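Local coordinates for protein hydrogenase maturation factor (Thermoanaerobacter tengcongensis, PDB 3VTH) that probably transfers a carbamoyl group from carbamoyl phosphate, at the cost of ATP, to the C-terminal cysteine of HypE during [NiFe]-hydrogenase maturation, at residues 614-617 against 618-621; 598-601 against 602-606; 200-203 against 204-208; 316-319 against 320-323. All coordinates share one frame; numbering follows the deposited sequence.

Contact 1: 614-617 against 618-621; sequences VLFE and GQAA. With AP2 (phosphomethylphosphonic acid adenosyl ester), chain H.
The ring of Phe-616 lies against the aliphatic part of Gln-619, and this CH-pi contact is the main side-chain contact here. Gln-619 CB sits over the centre of one ring face, 3.5 Å from the centroid and 14° off the ring normal. The two side chains cross at about a right angle. The Gln-619 chain runs on fully extended, with CG anti to the backbone N (chi1 177°). This carries CG and CD past Phe-616 CZ and CE1, and puts the terminal amide beside the backbone of Val-614 and Leu-615.

A second apolar contact joins Val-614 CG1 to Ala-620 CB at 3.6 Å. Both side chains also touch Ile-551 of helix 551-559.

The backbone closes as a type II beta turn from Phe-616 to Gln-619, leading straight into helix 619-626. Gly-618 is the N-cap residue. Its phi is positive (95°), a conformation that glycine adopts readily and that suits the third position of a type II turn. The turn is held by Gln-619 N donating to Phe-616 O at 3.1 Å.

The turn and the first helical residues form one wall of the pocket for the AP2 nucleotide analogue in the Kae1-like domain. Glu-617 CG comes within 3.1 Å of the ribose O3' of AP2. Gly-618 CA packs on the ribose C2' at 3.9 Å. Further along, Ala-621 CB meets N3 of the adenine at 3.5 Å.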
loop_
_atom_site.group_PDB
_atom_site.type_symbol
_atom_site.label_atom_id
_atom_site.label_comp_id
_atom_site.label_asym_id
_atom_site.label_seq_id
_atom_site.Cartn_x
_atom_site.Cartn_y
_atom_site.Cartn_z
ATOM N N VAL A 614 22.207 11.665 -3.506
ATOM C CA VAL A 614 21.013 10.937 -3.923
ATOM C C VAL A 614 19.865 11.881 -4.301
ATOM O O VAL A 614 19.793 13.025 -3.825
ATOM C CB VAL A 614 20.536 9.908 -2.858
ATOM C CG1 VAL A 614 21.636 8.844 -2.587
ATOM C CG2 VAL A 614 20.108 10.602 -1.576
ATOM N N LEU A 615 18.979 11.383 -5.160
ATOM C CA LEU A 615 17.875 12.170 -5.709
ATOM C C LEU A 615 16.616 11.982 -4.882
ATOM O O LEU A 615 15.749 12.848 -4.859
ATOM C CB LEU A 615 17.633 11.806 -7.181
ATOM C CG LEU A 615 18.843 12.038 -8.111
ATOM C CD1 LEU A 615 18.599 11.574 -9.559
ATOM C CD2 LEU A 615 19.281 13.505 -8.092
ATOM N N PHE A 616 16.533 10.848 -4.188
ATOM C CA PHE A 616 15.411 10.557 -3.309
ATOM C C PHE A 616 15.880 9.774 -2.094
ATOM O O PHE A 616 16.877 9.061 -2.149
ATOM C CB PHE A 616 14.282 9.814 -4.055
ATOM C CG PHE A 616 14.686 8.464 -4.626
ATOM C CD1 PHE A 616 15.220 8.366 -5.900
ATOM C CD2 PHE A 616 14.491 7.292 -3.895
ATOM C CE1 PHE A 616 15.582 7.130 -6.433
ATOM C CE2 PHE A 616 14.854 6.042 -4.427
ATOM C CZ PHE A 616 15.400 5.969 -5.696
ATOM N N GLU A 617 15.146 9.923 -0.997
ATOM C CA GLU A 617 15.467 9.282 0.275
ATOM C C GLU A 617 15.467 7.756 0.100
ATOM O O GLU A 617 14.508 7.183 -0.395
ATOM C CB GLU A 617 14.425 9.730 1.318
ATOM C CG GLU A 617 14.576 9.165 2.735
ATOM C CD GLU A 617 15.517 9.973 3.623
ATOM O OE1 GLU A 617 16.755 9.916 3.402
ATOM O OE2 GLU A 617 15.017 10.651 4.560
ATOM N N GLY A 618 16.561 7.107 0.487
ATOM C CA GLY A 618 16.629 5.651 0.431
ATOM C C GLY A 618 17.270 5.116 -0.837
ATOM O O GLY A 618 17.566 3.929 -0.926
ATOM N N GLN A 619 17.472 5.985 -1.825
ATOM C CA GLN A 619 18.060 5.570 -3.097
ATOM C C GLN A 619 19.363 4.813 -2.894
ATOM O O GLN A 619 19.569 3.751 -3.482
ATOM C CB GLN A 619 18.284 6.764 -4.025
ATOM C CG GLN A 619 18.972 6.400 -5.355
ATOM C CD GLN A 619 19.115 7.572 -6.303
ATOM O OE1 GLN A 619 19.186 7.393 -7.524
ATOM N NE2 GLN A 619 19.187 8.771 -5.759
ATOM N N ALA A 620 20.233 5.358 -2.050
ATOM C CA ALA A 620 21.548 4.759 -1.847
ATOM C C ALA A 620 21.405 3.394 -1.173
ATOM O O ALA A 620 22.115 2.466 -1.508
ATOM C CB ALA A 620 22.451 5.687 -1.020
ATOM N N ALA A 621 20.447 3.252 -0.267
ATOM C CA ALA A 621 20.261 1.940 0.378
ATOM C C ALA A 621 19.744 0.872 -0.599
ATOM O O ALA A 621 20.160 -0.286 -0.542
ATOM C CB ALA A 621 19.373 2.056 1.621
HETATM P PB AP2 H . 11.410 7.202 8.432
HETATM O O1B AP2 H . 12.839 6.775 8.207
HETATM O O2B AP2 H . 10.707 6.592 9.604
HETATM O O3B AP2 H . 11.240 8.695 8.295
HETATM C C3A AP2 H . 10.574 6.539 6.966
HETATM P PA AP2 H . 10.496 4.726 6.875
HETATM O O1A AP2 H . 9.541 4.543 5.704
HETATM O O2A AP2 H . 10.229 4.005 8.173
HETATM O "O5'" AP2 H . 11.991 4.278 6.445
HETATM C "C5'" AP2 H . 12.424 4.603 5.129
HETATM C "C4'" AP2 H . 13.923 4.412 5.143
HETATM O "O4'" AP2 H . 14.227 3.016 5.158
HETATM C "C3'" AP2 H . 14.591 4.948 3.893
HETATM O "O3'" AP2 H . 14.745 6.369 3.968
HETATM C "C2'" AP2 H . 15.897 4.181 3.939
HETATM O "O2'" AP2 H . 16.758 4.883 4.843
HETATM C "C1'" AP2 H . 15.490 2.815 4.510
HETATM N N9 AP2 H . 15.405 1.868 3.361
HETATM C C8 AP2 H . 14.546 1.909 2.312
HETATM N N7 AP2 H . 14.792 0.912 1.420
HETATM C C5 AP2 H . 15.832 0.201 1.898
HETATM C C6 AP2 H . 16.611 -0.984 1.455
HETATM N N6 AP2 H . 16.312 -1.634 0.302
HETATM N N1 AP2 H . 17.638 -1.390 2.251
HETATM C C2 AP2 H . 17.945 -0.776 3.415
HETATM N N3 AP2 H . 17.286 0.313 3.866
HETATM C C4 AP2 H . 16.241 0.835 3.163
#

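Contact 2: 598-601 against 602-606; sequences GRFF and DAVAA. With AP2 (phosphomethylphosphonic acid adenosyl ester), chain H.
The ring of Phe-601 has C2 of the AP2 adenine over one face, offset toward the rim, with AP2 C2 3.6 Å from Phe-601 CE1. Phe-673 and His-674 make edge-to-face contacts with the same phenylalanine. The guanidinium of Arg-599 has the carboxylate of Asp-602 at its edge. The two planes are 29° apart.

Arg-599, Phe-601 and Asp-602 belong to one buried alpha-helix, 597-607, which lines the AP2 pocket of the Kae1-like domain. Its i to i+4 backbone bonds run from Asp-602 N to Gly-598 O through Ala-605 N to Phe-601 O.

The Arg-599 to Asp-602 pair is an i, i+3 salt bridge on one side of this helix. Arg-599 NH2 donates to Asp-602 OD2 at 2.8 Å, and Arg-599 NE reaches the same oxygen at 3.2 Å. Both nitrogens approach OD2 from the same face, well above the carboxylate plane. The arginine chain bends at chi2 (-64°) and again at chi3 (69°), which folds the guanidinium back alongside the aspartate. The arginine holds OD2 and a water holds OD1, which together should restrict the carboxylate's rotation.

Phe-600 CD1 makes a looser apolar contact with Val-604 CG2 at 4.3 Å, and both side chains touch Leu-653 of helix 649-662. Gly-598 lies close against the ribose, its CA 3.3 Å from AP2 O2'. The water completes the link to the sugar. It donates to Gly-598 O at 2.8 Å and to Asp-602 OD1 at 2.7 Å, and is hydrogen-bonded to AP2 O2' at 2.8 Å.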
loop_
_atom_site.group_PDB
_atom_site.type_symbol
_atom_site.label_atom_id
_atom_site.label_comp_id
_atom_site.label_asym_id
_atom_site.label_seq_id
_atom_site.Cartn_x
_atom_site.Cartn_y
_atom_site.Cartn_z
ATOM N N GLY A 598 18.968 3.500 8.413
ATOM C CA GLY A 598 18.993 4.209 7.116
ATOM C C GLY A 598 20.266 5.018 6.887
ATOM O O GLY A 598 20.876 4.946 5.809
ATOM N N ARG A 599 20.675 5.787 7.895
ATOM C CA ARG A 599 21.893 6.580 7.783
ATOM C C ARG A 599 23.126 5.684 7.764
ATOM O O ARG A 599 24.110 5.998 7.085
ATOM C CB ARG A 599 22.012 7.632 8.910
ATOM C CG ARG A 599 20.865 8.686 8.988
ATOM C CD ARG A 599 20.729 9.630 7.771
ATOM N NE ARG A 599 20.254 8.912 6.588
ATOM C CZ ARG A 599 18.972 8.669 6.301
ATOM N NH1 ARG A 599 17.997 9.113 7.094
ATOM N NH2 ARG A 599 18.667 7.976 5.213
ATOM N N PHE A 600 23.084 4.587 8.524
ATOM C CA PHE A 600 24.173 3.586 8.488
ATOM C C PHE A 600 24.368 3.097 7.045
ATOM O O PHE A 600 25.499 3.122 6.510
ATOM C CB PHE A 600 23.876 2.419 9.456
ATOM C CG PHE A 600 25.077 1.568 9.841
ATOM C CD1 PHE A 600 26.362 1.817 9.349
ATOM C CD2 PHE A 600 24.890 0.459 10.679
ATOM C CE1 PHE A 600 27.457 1.002 9.717
ATOM C CE2 PHE A 600 25.977 -0.365 11.042
ATOM C CZ PHE A 600 27.265 -0.090 10.554
ATOM N N PHE A 601 23.274 2.687 6.401
ATOM C CA PHE A 601 23.322 2.307 4.985
ATOM C C PHE A 601 23.884 3.423 4.104
ATOM O O PHE A 601 24.744 3.160 3.262
ATOM C CB PHE A 601 21.938 1.874 4.466
ATOM C CG PHE A 601 21.697 0.392 4.574
ATOM C CD1 PHE A 601 21.624 -0.395 3.422
ATOM C CD2 PHE A 601 21.542 -0.217 5.823
ATOM C CE1 PHE A 601 21.393 -1.783 3.514
ATOM C CE2 PHE A 601 21.310 -1.602 5.925
ATOM C CZ PHE A 601 21.249 -2.385 4.766
ATOM N N ASP A 602 23.427 4.663 4.313
ATOM C CA ASP A 602 23.929 5.793 3.498
ATOM C C ASP A 602 25.432 6.020 3.698
ATOM O O ASP A 602 26.155 6.304 2.738
ATOM C CB ASP A 602 23.171 7.088 3.795
ATOM C CG ASP A 602 21.755 7.092 3.217
ATOM O OD1 ASP A 602 21.416 6.196 2.408
ATOM O OD2 ASP A 602 20.979 7.996 3.598
ATOM N N ALA A 603 25.894 5.893 4.945
ATOM C CA ALA A 603 27.330 6.023 5.254
ATOM C C ALA A 603 28.182 4.986 4.499
ATOM O O ALA A 603 29.245 5.306 3.934
ATOM C CB ALA A 603 27.566 5.922 6.774
ATOM N N VAL A 604 27.732 3.733 4.509
ATOM C CA VAL A 604 28.404 2.662 3.754
ATOM C C VAL A 604 28.418 2.956 2.260
ATOM O O VAL A 604 29.469 2.848 1.614
ATOM C CB VAL A 604 27.743 1.276 3.993
ATOM C CG1 VAL A 604 28.372 0.199 3.081
ATOM C CG2 VAL A 604 27.850 0.889 5.470
ATOM N N ALA A 605 27.266 3.335 1.706
ATOM C CA ALA A 605 27.175 3.579 0.254
ATOM C C ALA A 605 28.151 4.686 -0.197
ATOM O O ALA A 605 28.827 4.548 -1.228
ATOM C CB ALA A 605 25.749 3.911 -0.159
ATOM N N ALA A 606 28.235 5.752 0.599
ATOM C CA ALA A 606 29.138 6.876 0.324
ATOM C C ALA A 606 30.611 6.470 0.440
ATOM O O ALA A 606 31.434 6.830 -0.397
ATOM C CB ALA A 606 28.834 8.050 1.273
HETATM P PB AP2 H . 11.410 7.202 8.432
HETATM O O1B AP2 H . 12.839 6.775 8.207
HETATM O O2B AP2 H . 10.707 6.592 9.604
HETATM O O3B AP2 H . 11.240 8.695 8.295
HETATM C C3A AP2 H . 10.574 6.539 6.966
HETATM P PA AP2 H . 10.496 4.726 6.875
HETATM O O1A AP2 H . 9.541 4.543 5.704
HETATM O O2A AP2 H . 10.229 4.005 8.173
HETATM O "O5'" AP2 H . 11.991 4.278 6.445
HETATM C "C5'" AP2 H . 12.424 4.603 5.129
HETATM C "C4'" AP2 H . 13.923 4.412 5.143
HETATM O "O4'" AP2 H . 14.227 3.016 5.158
HETATM C "C3'" AP2 H . 14.591 4.948 3.893
HETATM O "O3'" AP2 H . 14.745 6.369 3.968
HETATM C "C2'" AP2 H . 15.897 4.181 3.939
HETATM O "O2'" AP2 H . 16.758 4.883 4.843
HETATM C "C1'" AP2 H . 15.490 2.815 4.510
HETATM N N9 AP2 H . 15.405 1.868 3.361
HETATM C C8 AP2 H . 14.546 1.909 2.312
HETATM N N7 AP2 H . 14.792 0.912 1.420
HETATM C C5 AP2 H . 15.832 0.201 1.898
HETATM C C6 AP2 H . 16.611 -0.984 1.455
HETATM N N6 AP2 H . 16.312 -1.634 0.302
HETATM N N1 AP2 H . 17.638 -1.390 2.251
HETATM C C2 AP2 H . 17.945 -0.776 3.415
HETATM N N3 AP2 H . 17.286 0.313 3.866
HETATM C C4 AP2 H . 16.241 0.835 3.163
HETATM O O HOH W 1 19.187 5.111 3.557
#

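Contact 3: 200-203 against 204-208; sequences CFDD and EIKCV
Cys-200 reaches over the first turn of a helix and is joined to Cys-207 by a disulfide, with Cys-200 SG to Cys-207 SG at 2.1 Å. The bridge ties the loop after strand 193-196 to helix 204-213, whose N-cap is Asp-203. The disulfide chi3 of -96° is near the relaxed right angle. Cys-200 SG is anti to its own backbone N, which throws the sulfur across to the helix. Asp-202 lies beside the bridge, with Asp-202 O 3.4 Å from Cys-207 SG. Its CB also touches Lys-206 CB.

The cap itself is made by the side chain of Asp-203. With CG between the backbone N and the carbonyl carbon (chi1 81°), the carboxylate turns back over the first backbone N-H groups of the helix. Asp-203 OD1 accepts from Lys-206 N at 3.1 Å, nearly along the C-O axis. The N-H...O angle is 167°. A water accepts from Ile-205 N at 2.9 Å and links it to the carboxylate, donating only weakly to Asp-203 OD1. The negative charge of the carboxylate at the N-terminus should also interact favourably with the helix dipole.

Ile-205 turns its side chain away from the loop, toward Leu-193, Leu-356 and helix 312-320. Lys-206 bends at chi3 and brings its amine toward Asp-203, but the salt bridge is long, with Lys-206 NZ 4.0 Å from Asp-203 OD2. The first helical backbone bond runs from Cys-207 N to Asp-203 O at 3.0 Å.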
loop_
_atom_site.group_PDB
_atom_site.type_symbol
_atom_site.label_atom_id
_atom_site.label_comp_id
_atom_site.label_asym_id
_atom_site.label_seq_id
_atom_site.Cartn_x
_atom_site.Cartn_y
_atom_site.Cartn_z
ATOM N N CYS A 200 -7.027 13.086 -35.262
ATOM C CA CYS A 200 -6.906 11.652 -35.464
ATOM C C CYS A 200 -8.277 11.152 -35.886
ATOM O O CYS A 200 -9.299 11.475 -35.261
ATOM C CB CYS A 200 -6.452 10.967 -34.162
ATOM S SG CYS A 200 -6.273 9.127 -34.182
ATOM N N PHE A 201 -8.304 10.361 -36.943
ATOM C CA PHE A 201 -9.560 9.863 -37.459
ATOM C C PHE A 201 -9.819 8.411 -37.047
ATOM O O PHE A 201 -10.876 7.862 -37.347
ATOM C CB PHE A 201 -9.627 10.066 -38.977
ATOM C CG PHE A 201 -9.715 11.524 -39.388
ATOM C CD1 PHE A 201 -10.949 12.122 -39.611
ATOM C CD2 PHE A 201 -8.560 12.298 -39.527
ATOM C CE1 PHE A 201 -11.042 13.472 -39.991
ATOM C CE2 PHE A 201 -8.637 13.649 -39.902
ATOM C CZ PHE A 201 -9.885 14.237 -40.138
ATOM N N ASP A 202 -8.857 7.810 -36.347
ATOM C CA ASP A 202 -8.993 6.440 -35.844
ATOM C C ASP A 202 -9.823 6.396 -34.556
ATOM O O ASP A 202 -10.188 7.442 -34.000
ATOM C CB ASP A 202 -7.607 5.820 -35.593
ATOM C CG ASP A 202 -6.793 5.664 -36.862
ATOM O OD1 ASP A 202 -7.383 5.404 -37.927
ATOM O OD2 ASP A 202 -5.556 5.799 -36.798
ATOM N N ASP A 203 -10.115 5.192 -34.071
ATOM C CA ASP A 203 -10.767 5.077 -32.768
ATOM C C ASP A 203 -9.799 5.499 -31.647
ATOM O O ASP A 203 -8.581 5.457 -31.837
ATOM C CB ASP A 203 -11.455 3.708 -32.574
ATOM C CG ASP A 203 -10.503 2.573 -32.149
ATOM O OD1 ASP A 203 -9.570 2.772 -31.341
ATOM O OD2 ASP A 203 -10.743 1.430 -32.605
ATOM N N GLU A 204 -10.343 5.945 -30.514
ATOM C CA GLU A 204 -9.546 6.584 -29.445
ATOM C C GLU A 204 -8.331 5.780 -28.984
ATOM O O GLU A 204 -7.240 6.334 -28.838
ATOM C CB GLU A 204 -10.417 6.958 -28.233
ATOM C CG GLU A 204 -11.388 8.123 -28.466
ATOM C CD GLU A 204 -12.655 7.725 -29.226
ATOM O OE1 GLU A 204 -12.834 6.522 -29.536
ATOM O OE2 GLU A 204 -13.478 8.626 -29.516
ATOM N N ILE A 205 -8.514 4.480 -28.751
ATOM C CA ILE A 205 -7.408 3.611 -28.325
ATOM C C ILE A 205 -6.278 3.556 -29.367
ATOM O O ILE A 205 -5.097 3.582 -29.014
ATOM C CB ILE A 205 -7.875 2.173 -28.004
ATOM C CG1 ILE A 205 -8.924 2.161 -26.879
ATOM C CG2 ILE A 205 -6.673 1.284 -27.612
ATOM C CD1 ILE A 205 -8.430 2.643 -25.496
ATOM N N LYS A 206 -6.651 3.468 -30.642
ATOM C CA LYS A 206 -5.681 3.484 -31.734
ATOM C C LYS A 206 -4.933 4.819 -31.809
ATOM O O LYS A 206 -3.760 4.849 -32.143
ATOM C CB LYS A 206 -6.371 3.184 -33.068
ATOM C CG LYS A 206 -5.478 2.517 -34.106
ATOM C CD LYS A 206 -6.311 1.642 -35.082
ATOM C CE LYS A 206 -7.104 0.568 -34.288
ATOM N NZ LYS A 206 -8.092 -0.188 -35.107
ATOM N N CYS A 207 -5.619 5.921 -31.505
ATOM C CA CYS A 207 -4.959 7.227 -31.453
ATOM C C CYS A 207 -3.853 7.247 -30.378
ATOM O O CYS A 207 -2.768 7.813 -30.588
ATOM C CB CYS A 207 -5.983 8.343 -31.211
ATOM S SG CYS A 207 -7.274 8.515 -32.498
ATOM N N VAL A 208 -4.152 6.621 -29.240
ATOM C CA VAL A 208 -3.205 6.473 -28.126
ATOM C C VAL A 208 -2.013 5.612 -28.529
ATOM O O VAL A 208 -0.862 6.015 -28.327
ATOM C CB VAL A 208 -3.904 5.905 -26.869
ATOM C CG1 VAL A 208 -2.886 5.512 -25.775
ATOM C CG2 VAL A 208 -4.889 6.922 -26.334
HETATM O O HOH W 2 -11.140 3.263 -28.965
#

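Contact 4: 316-319 against 320-323; sequences LLME and EIDF
The carbonyl of Leu-317 is a bifurcated acceptor at the helix end, receiving two backbone bonds, from Glu-320 N at 2.8 Å and from Ile-321 N at 3.1 Å.

Ile-321 folds its side chain back over the turn before it. Its CG1 sits between the backbone N and the carbonyl carbon (chi1 61°), and from there CD1 extends between two residues of the helix. Ile-321 CD1 is 4.1 Å from Leu-317 CG and 4.2 Å from Met-318 SD. On the other branch, Ile-321 CG2 meets Leu-317 CD1 at 4.1 Å.

This is the C-terminal end of helix 312-320 in the YrdC-like domain, where the chain leaves the helix and heads for strand 325-329. Arg-257 lies at this exit and donates to both Met-318 O and Ile-321 O. These two carbonyl oxygens are only 3.0 Å apart, and the arginine probably offsets their repulsion.

Glu-320 bends at chi2 and turns back along the helix. A water bridges it to the preceding turn, donating to Leu-316 O at 2.8 Å and to Glu-320 OE2 at 2.9 Å. Glu-320 O accepts from Lys-213 NZ, which links the exit to helix 204-213. Beyond it, the Phe-323 ring has Ile-321 CB over one face, offset toward the rim.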
loop_
_atom_site.group_PDB
_atom_site.type_symbol
_atom_site.label_atom_id
_atom_site.label_comp_id
_atom_site.label_asym_id
_atom_site.label_seq_id
_atom_site.Cartn_x
_atom_site.Cartn_y
_atom_site.Cartn_z
ATOM N N LEU A 316 -7.417 -3.420 -24.513
ATOM C CA LEU A 316 -7.602 -2.864 -25.852
ATOM C C LEU A 316 -6.295 -2.269 -26.399
ATOM O O LEU A 316 -5.905 -2.523 -27.544
ATOM C CB LEU A 316 -8.719 -1.820 -25.847
ATOM C CG LEU A 316 -10.147 -2.343 -25.594
ATOM C CD1 LEU A 316 -11.134 -1.186 -25.435
ATOM C CD2 LEU A 316 -10.601 -3.303 -26.675
ATOM N N LEU A 317 -5.619 -1.484 -25.570
ATOM C CA LEU A 317 -4.348 -0.871 -25.967
ATOM C C LEU A 317 -3.301 -1.936 -26.309
ATOM O O LEU A 317 -2.575 -1.796 -27.297
ATOM C CB LEU A 317 -3.831 0.071 -24.866
ATOM C CG LEU A 317 -2.541 0.871 -25.165
ATOM C CD1 LEU A 317 -2.666 1.682 -26.501
ATOM C CD2 LEU A 317 -2.175 1.781 -23.988
ATOM N N MET A 318 -3.246 -2.994 -25.495
ATOM C CA MET A 318 -2.298 -4.096 -25.674
ATOM C C MET A 318 -2.416 -4.836 -27.009
ATOM O O MET A 318 -1.412 -5.316 -27.536
ATOM C CB MET A 318 -2.368 -5.087 -24.497
ATOM C CG MET A 318 -1.765 -4.564 -23.178
ATOM S SD MET A 318 -0.019 -4.150 -23.409
ATOM C CE MET A 318 0.451 -3.605 -21.772
ATOM N N GLU A 319 -3.623 -4.931 -27.564
ATOM C CA GLU A 319 -3.751 -5.476 -28.922
ATOM C C GLU A 319 -3.201 -4.524 -30.011
ATOM O O GLU A 319 -2.948 -4.955 -31.145
ATOM C CB GLU A 319 -5.182 -5.978 -29.242
ATOM C CG GLU A 319 -6.283 -5.448 -28.335
ATOM C CD GLU A 319 -7.614 -6.202 -28.440
ATOM O OE1 GLU A 319 -8.181 -6.565 -27.377
ATOM O OE2 GLU A 319 -8.102 -6.415 -29.565
ATOM N N GLU A 320 -2.989 -3.250 -29.667
ATOM C CA GLU A 320 -2.506 -2.264 -30.654
ATOM C C GLU A 320 -0.999 -2.018 -30.616
ATOM O O GLU A 320 -0.418 -1.631 -31.631
ATOM C CB GLU A 320 -3.255 -0.924 -30.546
ATOM C CG GLU A 320 -4.772 -0.989 -30.751
ATOM C CD GLU A 320 -5.192 -1.628 -32.074
ATOM O OE1 GLU A 320 -4.561 -1.351 -33.119
ATOM O OE2 GLU A 320 -6.177 -2.401 -32.068
ATOM N N ILE A 321 -0.369 -2.256 -29.461
ATOM C CA ILE A 321 1.073 -2.045 -29.303
ATOM C C ILE A 321 1.833 -3.376 -29.106
ATOM O O ILE A 321 1.241 -4.367 -28.673
ATOM C CB ILE A 321 1.370 -1.065 -28.129
ATOM C CG1 ILE A 321 0.842 -1.621 -26.797
ATOM C CG2 ILE A 321 0.758 0.312 -28.400
ATOM C CD1 ILE A 321 1.209 -0.789 -25.571
ATOM N N ASP A 322 3.130 -3.404 -29.424
ATOM C CA ASP A 322 3.962 -4.587 -29.132
ATOM C C ASP A 322 5.146 -4.281 -28.191
ATOM O O ASP A 322 6.281 -4.727 -28.423
ATOM C CB ASP A 322 4.462 -5.258 -30.422
ATOM C CG ASP A 322 5.309 -4.330 -31.284
ATOM O OD1 ASP A 322 5.681 -3.230 -30.809
ATOM O OD2 ASP A 322 5.615 -4.697 -32.438
ATOM N N PHE A 323 4.881 -3.505 -27.149
ATOM C CA PHE A 323 5.919 -3.110 -26.199
ATOM C C PHE A 323 5.275 -2.831 -24.859
ATOM O O PHE A 323 4.126 -2.386 -24.817
ATOM C CB PHE A 323 6.742 -1.887 -26.700
ATOM C CG PHE A 323 5.904 -0.740 -27.236
ATOM C CD1 PHE A 323 5.210 0.120 -26.368
ATOM C CD2 PHE A 323 5.802 -0.527 -28.610
ATOM C CE1 PHE A 323 4.428 1.177 -26.868
ATOM C CE2 PHE A 323 5.040 0.525 -29.124
ATOM C CZ PHE A 323 4.345 1.380 -28.253
HETATM O O HOH W 3 -7.750 -2.523 -29.645
#

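In the fold
The four contacts form two pairs. Contacts 1 and 2 lie in the Kae1-like domain with centres 10 Å apart, and both touch AP2. Ala-620 CB packs on Asp-602 OD1 at 3.6 Å, and Ala-621 CB on Phe-601 CD1 at 3.8 Å. The iron ion is about 10 Å from the side chains of both Glu-617 and Arg-599. The side chain of Phe-616 is about 6 Å from APC, the second nucleotide analogue. Contacts 3 and 4 have centres 13 Å apart. They join helix 204-213 to helix 312-320 through Ile-205 CG2 on Leu-317 CA at 3.6 Å. The closest approach between pairs is about 23 Å, nearest atoms of contacts 1 and 4.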